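NMB1025 protein (Neisseria meningitidis serogroup B, PDB 3KJJ) is of unknown function but belongs to the YjgF/RutC family, whose trimeric relatives include enamine/imine deaminases. Local coordinates at residues 36-41 with 47-52; 42-47 with 85-90. All blocks are in the same frame, centred on the assembly; numbering follows the deposited sequence.

Contact 1 of 2, residues 36-41 with 47-52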
loop_
_atom_site.group_PDB
_atom_site.type_symbol
_atom_site.label_atom_id
_atom_site.label_comp_id
_atom_site.label_asym_id
_atom_site.label_seq_id
_atom_site.Cartn_x
_atom_site.Cartn_y
_atom_site.Cartn_z
ATOM N N VAL B 36 5.894 13.825 2.812
ATOM C CA VAL B 36 5.107 14.754 3.605
ATOM C C VAL B 36 5.595 16.173 3.304
ATOM O O VAL B 36 6.724 16.351 2.858
ATOM C CB VAL B 36 5.252 14.451 5.120
ATOM C CG1 VAL B 36 4.680 13.074 5.450
ATOM C CG2 VAL B 36 6.708 14.545 5.555
ATOM N N PRO B 37 4.746 17.183 3.547
ATOM C CA PRO B 37 5.082 18.562 3.216
ATOM C C PRO B 37 6.300 19.052 3.986
ATOM O O PRO B 37 6.415 18.795 5.181
ATOM C CB PRO B 37 3.841 19.342 3.663
ATOM C CG PRO B 37 2.769 18.344 3.760
ATOM C CD PRO B 37 3.414 17.078 4.159
ATOM N N GLU B 38 7.208 19.726 3.282
ATOM C CA GLU B 38 8.342 20.410 3.904
ATOM C C GLU B 38 8.139 21.917 3.800
ATOM O O GLU B 38 8.842 22.691 4.455
ATOM C CB GLU B 38 9.659 20.010 3.224
ATOM C CG GLU B 38 10.166 18.626 3.618
ATOM C CD GLU B 38 11.412 18.193 2.843
ATOM O OE1 GLU B 38 12.130 17.302 3.335
ATOM O OE2 GLU B 38 11.671 18.732 1.745
ATOM N N ASN B 39 7.166 22.305 2.975
ATOM C CA ASN B 39 6.838 23.688 2.665
ATOM C C ASN B 39 5.333 23.808 2.436
ATOM O O ASN B 39 4.670 22.821 2.115
ATOM C CB ASN B 39 7.565 24.129 1.389
ATOM C CG ASN B 39 9.068 24.222 1.567
ATOM O OD1 ASN B 39 9.571 25.110 2.253
ATOM N ND2 ASN B 39 9.797 23.310 0.928
ATOM N N GLY B 40 4.795 25.013 2.602
ATOM C CA GLY B 40 3.398 25.282 2.274
ATOM C C GLY B 40 2.457 25.095 3.446
ATOM O O GLY B 40 2.752 24.343 4.379
ATOM N N GLU B 41 1.326 25.793 3.384
ATOM C CA GLU B 41 0.289 25.729 4.409
ATOM C C GLU B 41 -1.002 25.116 3.854
ATOM O O GLU B 41 -1.605 24.251 4.490
ATOM C CB GLU B 41 0.006 27.128 4.961
ATOM C CG GLU B 41 -0.217 27.169 6.461
ATOM C CD GLU B 41 1.068 27.429 7.227
ATOM O OE1 GLU B 41 1.547 26.503 7.922
ATOM O OE2 GLU B 41 1.604 28.557 7.127
ATOM N N THR B 47 0.646 19.923 -1.463
ATOM C CA THR B 47 0.610 18.907 -2.517
ATOM C C THR B 47 1.754 19.181 -3.505
ATOM O O THR B 47 2.480 18.257 -3.880
ATOM C CB THR B 47 -0.784 18.808 -3.220
ATOM O OG1 THR B 47 -1.804 18.499 -2.251
ATOM C CG2 THR B 47 -0.787 17.707 -4.282
ATOM N N ALA B 48 1.916 20.449 -3.895
ATOM C CA ALA B 48 2.987 20.860 -4.808
ATOM C C ALA B 48 4.356 20.460 -4.267
ATOM O O ALA B 48 5.159 19.883 -4.992
ATOM C CB ALA B 48 2.944 22.362 -5.070
ATOM N N ASP B 49 4.616 20.781 -3.005
ATOM C CA ASP B 49 5.899 20.451 -2.381
ATOM C C ASP B 49 6.175 18.948 -2.358
ATOM O O ASP B 49 7.314 18.519 -2.590
ATOM C CB ASP B 49 5.992 21.000 -0.958
ATOM C CG ASP B 49 7.330 20.676 -0.304
ATOM O OD1 ASP B 49 8.328 21.323 -0.656
ATOM O OD2 ASP B 49 7.377 19.767 0.547
ATOM N N VAL B 50 5.133 18.169 -2.071
ATOM C CA VAL B 50 5.228 16.716 -1.944
ATOM C C VAL B 50 5.528 16.108 -3.318
ATOM O O VAL B 50 6.389 15.239 -3.434
ATOM C CB VAL B 50 3.941 16.126 -1.292
ATOM C CG1 VAL B 50 3.765 14.650 -1.591
ATOM C CG2 VAL B 50 3.977 16.351 0.247
ATOM N N LEU B 51 4.826 16.587 -4.346
ATOM C CA LEU B 51 5.084 16.141 -5.717
ATOM C C LEU B 51 6.493 16.507 -6.223
ATOM O O LEU B 51 7.090 15.745 -6.985
ATOM C CB LEU B 51 3.965 16.576 -6.673
ATOM C CG LEU B 51 2.566 16.013 -6.333
ATOM C CD1 LEU B 51 1.468 16.675 -7.145
ATOM C CD2 LEU B 51 2.487 14.486 -6.484
ATOM N N ALA B 52 7.033 17.641 -5.771
ATOM C CA ALA B 52 8.406 18.052 -6.115
ATOM C C ALA B 52 9.472 17.151 -5.490
ATOM O O ALA B 52 10.441 16.765 -6.151
ATOM C CB ALA B 52 8.653 19.537 -5.750
HETATM O O HOH W 1 10.878 20.026 -0.418
#
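The loop 36-41 runs past one flank of helix 43-60, coming nearest at Pro37 and Val50, whose CA atoms are 5.5 Å apart. Most of the polar grip comes from the carboxylate of Asp49, which uses its two oxygens on successive residues of the loop. Asp49 OD2 takes the backbone N-H of Glu38 in a nearly straight bond, N to OD2 2.7 Å, that descends on the carboxylate from 46° out of its plane. Asp49 OD1 receives ND2 of Asn39 at 2.9 Å, again from above that plane although within the plane of the amide itself, and the two flat groups stand 79° apart. With CG anti to the backbone N (chi1 -179°), Asp49 carries both oxygens out from the helix to the loop. The example belongs to the alpha+beta fold of the YjgF family, in which two helices pack on one face of a beta-sheet; here the loop leading from strand 29-32 is fastened to the helix it precedes. Glu38 adds a second acid, its OE2 4.6 Å from OD2 of Asp49, and a water donating to OE2 of Glu38 and OD1 of Asp49 bridges the two, probably easing their repulsion. Gln53 also binds OD2 of Asp49. Beneath this polar layer CG2 of Val50 lies against the Val36-Pro37 peptide, 3.5 Å from Pro37 N, while its side chain also touches Ile116 of the sheet.

Contact 2 of 2, residues 42-47 with 85-90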
loop_
_atom_site.group_PDB
_atom_site.type_symbol
_atom_site.label_atom_id
_atom_site.label_comp_id
_atom_site.label_asym_id
_atom_site.label_seq_id
_atom_site.Cartn_x
_atom_site.Cartn_y
_atom_site.Cartn_z
ATOM N N THR B 42 -1.414 25.568 2.670
ATOM C CA THR B 42 -2.648 25.091 2.033
ATOM C C THR B 42 -2.466 23.693 1.440
ATOM O O THR B 42 -1.334 23.248 1.193
ATOM C CB THR B 42 -3.137 26.050 0.906
ATOM O OG1 THR B 42 -2.249 25.975 -0.217
ATOM C CG2 THR B 42 -3.224 27.501 1.398
ATOM N N ALA B 43 -3.584 23.013 1.190
ATOM C CA ALA B 43 -3.548 21.697 0.558
ATOM C C ALA B 43 -2.780 21.749 -0.759
ATOM O O ALA B 43 -1.922 20.905 -1.009
ATOM C CB ALA B 43 -4.960 21.153 0.350
ATOM N N ALA B 44 -3.077 22.758 -1.578
ATOM C CA ALA B 44 -2.438 22.942 -2.883
ATOM C C ALA B 44 -0.934 23.186 -2.757
ATOM O O ALA B 44 -0.145 22.632 -3.527
ATOM C CB ALA B 44 -3.089 24.090 -3.636
ATOM N N GLU B 45 -0.556 24.024 -1.794
ATOM C CA GLU B 45 0.851 24.354 -1.559
ATOM C C GLU B 45 1.610 23.118 -1.085
ATOM O O GLU B 45 2.691 22.828 -1.571
ATOM C CB GLU B 45 0.986 25.502 -0.554
ATOM C CG GLU B 45 0.641 26.878 -1.139
ATOM C CD GLU B 45 0.365 27.948 -0.076
ATOM O OE1 GLU B 45 0.650 27.720 1.122
ATOM O OE2 GLU B 45 -0.144 29.029 -0.448
ATOM N N GLN B 46 1.018 22.378 -0.157
ATOM C CA GLN B 46 1.644 21.175 0.372
ATOM C C GLN B 46 1.703 20.054 -0.661
ATOM O O GLN B 46 2.713 19.347 -0.751
ATOM C CB GLN B 46 0.945 20.726 1.655
ATOM C CG GLN B 46 1.254 21.663 2.827
ATOM C CD GLN B 46 0.700 21.161 4.139
ATOM O OE1 GLN B 46 0.008 20.146 4.182
ATOM N NE2 GLN B 46 1.013 21.868 5.223
ATOM N N THR B 47 0.646 19.923 -1.463
ATOM C CA THR B 47 0.610 18.907 -2.517
ATOM C C THR B 47 1.754 19.181 -3.505
ATOM O O THR B 47 2.480 18.257 -3.880
ATOM C CB THR B 47 -0.784 18.808 -3.220
ATOM O OG1 THR B 47 -1.804 18.499 -2.251
ATOM C CG2 THR B 47 -0.787 17.707 -4.282
ATOM N N ASN B 85 -6.420 17.407 -5.826
ATOM C CA ASN B 85 -6.650 16.981 -7.219
ATOM C C ASN B 85 -6.220 17.980 -8.278
ATOM O O ASN B 85 -5.647 17.591 -9.288
ATOM C CB ASN B 85 -8.129 16.618 -7.451
ATOM C CG ASN B 85 -8.516 15.299 -6.814
ATOM O OD1 ASN B 85 -7.665 14.476 -6.494
ATOM N ND2 ASN B 85 -9.809 15.097 -6.623
ATOM N N GLY B 86 -6.497 19.262 -8.047
ATOM C CA GLY B 86 -6.111 20.313 -8.993
ATOM C C GLY B 86 -4.617 20.337 -9.262
ATOM O O GLY B 86 -4.186 20.540 -10.402
ATOM N N VAL B 87 -3.827 20.096 -8.215
ATOM C CA VAL B 87 -2.385 20.091 -8.339
ATOM C C VAL B 87 -1.912 18.754 -8.926
ATOM O O VAL B 87 -1.103 18.735 -9.856
ATOM C CB VAL B 87 -1.702 20.469 -7.002
ATOM C CG1 VAL B 87 -0.180 20.340 -7.099
ATOM C CG2 VAL B 87 -2.110 21.897 -6.605
ATOM N N TRP B 88 -2.437 17.654 -8.389
ATOM C CA TRP B 88 -2.174 16.309 -8.905
ATOM C C TRP B 88 -2.463 16.194 -10.397
ATOM O O TRP B 88 -1.607 15.738 -11.152
ATOM C CB TRP B 88 -2.999 15.281 -8.126
ATOM C CG TRP B 88 -2.967 13.891 -8.675
ATOM C CD1 TRP B 88 -3.840 13.348 -9.562
ATOM C CD2 TRP B 88 -2.027 12.857 -8.348
ATOM N NE1 TRP B 88 -3.502 12.040 -9.819
ATOM C CE2 TRP B 88 -2.389 11.716 -9.092
ATOM C CE3 TRP B 88 -0.901 12.797 -7.522
ATOM C CZ2 TRP B 88 -1.675 10.511 -9.021
ATOM C CZ3 TRP B 88 -0.186 11.599 -7.452
ATOM C CH2 TRP B 88 -0.579 10.477 -8.203
ATOM N N ASP B 89 -3.660 16.622 -10.809
ATOM C CA ASP B 89 -4.097 16.568 -12.211
ATOM C C ASP B 89 -3.168 17.280 -13.181
ATOM O O ASP B 89 -2.984 16.815 -14.307
ATOM C CB ASP B 89 -5.516 17.126 -12.375
ATOM C CG ASP B 89 -6.566 16.227 -11.768
ATOM O OD1 ASP B 89 -6.218 15.113 -11.323
ATOM O OD2 ASP B 89 -7.743 16.638 -11.737
ATOM N N ALA B 90 -2.609 18.409 -12.744
ATOM C CA ALA B 90 -1.646 19.190 -13.531
ATOM C C ALA B 90 -0.255 18.551 -13.573
ATOM O O ALA B 90 0.498 18.748 -14.533
ATOM C CB ALA B 90 -1.551 20.615 -12.987
#
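The carbonyl oxygen of Ala43 is gripped twice by Thr47, the residue that also meets the second helix of this contact: the backbone N bonds to Ala43 O at 2.8 Å, as in any alpha-helix, and the hydroxyl OG1 donates to the same oxygen at 2.7 Å. These two donors reach the oxygen from opposite faces of the carbonyl plane, OG1 lying 43° out of it. The hydroxyl is thereby satisfied within its own helix, and the torsion that sets OG1 beside the backbone N (chi1 -59°) leaves CG2 anti to it, where it meets Val87 of helix 81-91. Thr47 and Val87 lie alongside one another, their side chains pointing opposite ways, CG2 of the threonine 3.9 Å from CG1 of the valine. The other branch of Val87 reaches one turn back: CG2 rests 3.8 Å from CB of Ala44 and also touches that residue's carbonyl oxygen, so the valine straddles Ala44 and Thr47. The axes of segments 43-47 and 85-90 come within 9.0 Å, their directions 35° apart, so the two helices run broadly the same way on the sheet of the YjgF fold. A capping box opens the first of them: Thr42 OG1 accepts from Glu45 N at 3.0 Å, while the return bond from Thr42 N to Glu45 OE1 is weak. Helix 81-91 also meets the second subunit, Trp88 NE1 donating to Arg19 O of that chain and Asp89 forming a salt bridge with the side chain of the same Arg19. Between the two segments themselves the chemistry is apolar, so their fit rests on the shape of small and branched side chains; a polar tie between the helices, Ala44 N to the carboxylate of Glu83, is made just outside 85-90.

Followed from the N terminus, the chain leaves strand 29-32, passes through the loop 36-41 and enters helix 43-60. Contact 1 closes a short loop there, bringing residues 47-52 back against the approach to their own helix. Contact 2 closes a much longer one: from 42-47 the chain completes the helix, contributes strand 68-75 to the sheet and returns in helix 81-91. Since 42-47 begins between the segments of contact 1 and overlaps the second at Thr47, while 85-90 lies beyond both, the two contacts cross. Gln46 joins them directly, its NE2 probably bonded to Gly40 O. Together they tie the entry loop to helix 43-60, and that helix to helix 81-91.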